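Local coordinates for Glyoxalase/bleomycin resistance protein/dioxygenase (Catenulispora acidiphila, PDB 4N04) that belongs to the glyoxalase/bleomycin resistance/dioxygenase (vicinal oxygen chelate) superfamily and may act as a dioxygenase, though its substrate is not established, at residues 11-15 with 103-109. The protein carries 1 engineered substitution. Sequence-based numbering, arbitrary orientation.
Sequences GVAVG and DPDGSEI
The type I turn D103-G106 of the hairpin between strands 97-102 and 108-113 meets the end of strand 8-14 through D105 and G15, where the backbone N of G15 donates an almost straight hydrogen bond (2.9 Å) to D105 OD2. The N-H comes from above the carboxylate plane, and the same oxygen lies 3.6 Å from V14 CB. Strand 8-14 is the outermost strand of one four-stranded mixed sheet and strand 108-113 an inner strand of the other; the contact thus packs the last turn of the second βαβββ module against the first strand of the first, the paired modules of the vicinal oxygen chelate fold. A water continues the junction: it donates to A13 O and D103 OD2, and accepts from S107 OG, each at 2.8 Å. D103 OD2 is also hydrogen-bonded to Y24 OH of helix 17-28, and S107 OG to the backbone N of A63. With CG of D103 between its backbone N and carbonyl carbon (chi1 80°), OD1 turns back over the turn, where it accepts from S107 N at 3.0 Å and, weakly, from the N-H groups of D105 and G106. V12 CG1, anti to the backbone N, lies alongside this polar cluster, 3.7 Å from D103 OD2, while V12 CG2 makes a looser apolar contact with I109 CD1 at 4.3 Å.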
loop_
_atom_site.group_PDB
_atom_site.type_symbol
_atom_site.label_atom_id
_atom_site.label_comp_id
_atom_site.label_asym_id
_atom_site.label_seq_id
_atom_site.Cartn_x
_atom_site.Cartn_y
_atom_site.Cartn_z
ATOM N N GLY A 11 -2.178 -7.313 -6.189
ATOM C CA GLY A 11 -2.124 -8.194 -5.031
ATOM C C GLY A 11 -0.826 -8.214 -4.231
ATOM O O GLY A 11 0.268 -7.991 -4.755
ATOM N N VAL A 12 -0.945 -8.483 -2.938
ATOM C CA VAL A 12 0.216 -8.630 -2.082
ATOM C C VAL A 12 0.034 -9.875 -1.235
ATOM O O VAL A 12 -0.939 -9.998 -0.507
ATOM C CB VAL A 12 0.409 -7.406 -1.146
ATOM C CG1 VAL A 12 1.613 -7.622 -0.241
ATOM C CG2 VAL A 12 0.565 -6.105 -1.956
ATOM N N ALA A 13 0.954 -10.821 -1.334
ATOM C CA ALA A 13 0.914 -11.964 -0.439
ATOM C C ALA A 13 1.473 -11.559 0.925
ATOM O O ALA A 13 2.534 -10.917 1.005
ATOM C CB ALA A 13 1.709 -13.133 -1.023
ATOM N N VAL A 14 0.785 -11.938 1.997
ATOM C CA VAL A 14 1.283 -11.645 3.342
ATOM C C VAL A 14 1.442 -12.892 4.239
ATOM O O VAL A 14 0.891 -13.963 3.953
ATOM C CB VAL A 14 0.407 -10.586 4.060
ATOM C CG1 VAL A 14 0.215 -9.348 3.166
ATOM C CG2 VAL A 14 -0.931 -11.185 4.461
ATOM N N GLY A 15 2.214 -12.728 5.308
ATOM C CA GLY A 15 2.418 -13.785 6.288
ATOM C C GLY A 15 1.299 -13.841 7.317
ATOM O O GLY A 15 0.355 -14.606 7.174
ATOM N N ASP A 103 5.984 -3.154 4.125
ATOM C CA ASP A 103 4.943 -3.802 4.942
ATOM C C ASP A 103 5.589 -4.758 5.952
ATOM O O ASP A 103 6.797 -4.999 5.868
ATOM C CB ASP A 103 3.829 -4.441 4.063
ATOM C CG ASP A 103 4.195 -5.817 3.475
ATOM O OD1 ASP A 103 5.264 -6.398 3.760
ATOM O OD2 ASP A 103 3.356 -6.343 2.713
ATOM N N PRO A 104 4.811 -5.282 6.917
ATOM C CA PRO A 104 5.406 -6.173 7.930
ATOM C C PRO A 104 6.236 -7.347 7.387
ATOM O O PRO A 104 7.150 -7.803 8.064
ATOM C CB PRO A 104 4.181 -6.671 8.699
ATOM C CG PRO A 104 3.247 -5.510 8.651
ATOM C CD PRO A 104 3.426 -4.920 7.271
ATOM N N ASP A 105 5.955 -7.802 6.177
ATOM C CA ASP A 105 6.743 -8.882 5.578
ATOM C C ASP A 105 7.907 -8.427 4.704
ATOM O O ASP A 105 8.746 -9.243 4.315
ATOM C CB ASP A 105 5.844 -9.805 4.767
ATOM C CG ASP A 105 4.891 -10.584 5.644
ATOM O OD1 ASP A 105 5.355 -11.501 6.351
ATOM O OD2 ASP A 105 3.685 -10.276 5.635
ATOM N N GLY A 106 7.961 -7.138 4.383
ATOM C CA GLY A 106 9.042 -6.629 3.563
ATOM C C GLY A 106 8.678 -6.273 2.129
ATOM O O GLY A 106 9.535 -5.830 1.366
ATOM N N SER A 107 7.423 -6.469 1.743
ATOM C CA SER A 107 6.987 -6.027 0.430
ATOM C C SER A 107 7.083 -4.502 0.343
ATOM O O SER A 107 6.963 -3.806 1.355
ATOM C CB SER A 107 5.568 -6.491 0.138
ATOM O OG SER A 107 5.549 -7.856 -0.201
ATOM N N GLU A 108 7.303 -3.996 -0.869
ATOM C CA GLU A 108 7.510 -2.568 -1.102
ATOM C C GLU A 108 6.270 -1.910 -1.685
ATOM O O GLU A 108 5.801 -2.290 -2.757
ATOM C CB GLU A 108 8.688 -2.354 -2.058
ATOM C CG GLU A 108 10.017 -2.867 -1.526
ATOM C CD GLU A 108 11.150 -2.839 -2.564
ATOM O OE1 GLU A 108 10.916 -2.386 -3.704
ATOM O OE2 GLU A 108 12.280 -3.280 -2.242
ATOM N N ILE A 109 5.736 -0.932 -0.967
ATOM C CA ILE A 109 4.641 -0.129 -1.483
ATOM C C ILE A 109 5.138 1.292 -1.691
ATOM O O ILE A 109 5.371 2.018 -0.723
ATOM C CB ILE A 109 3.440 -0.079 -0.499
ATOM C CG1 ILE A 109 3.138 -1.469 0.049
ATOM C CG2 ILE A 109 2.218 0.511 -1.176
ATOM C CD1 ILE A 109 2.629 -2.430 -0.995
HETATM O O HOH W 1 4.126 -8.890 1.977
#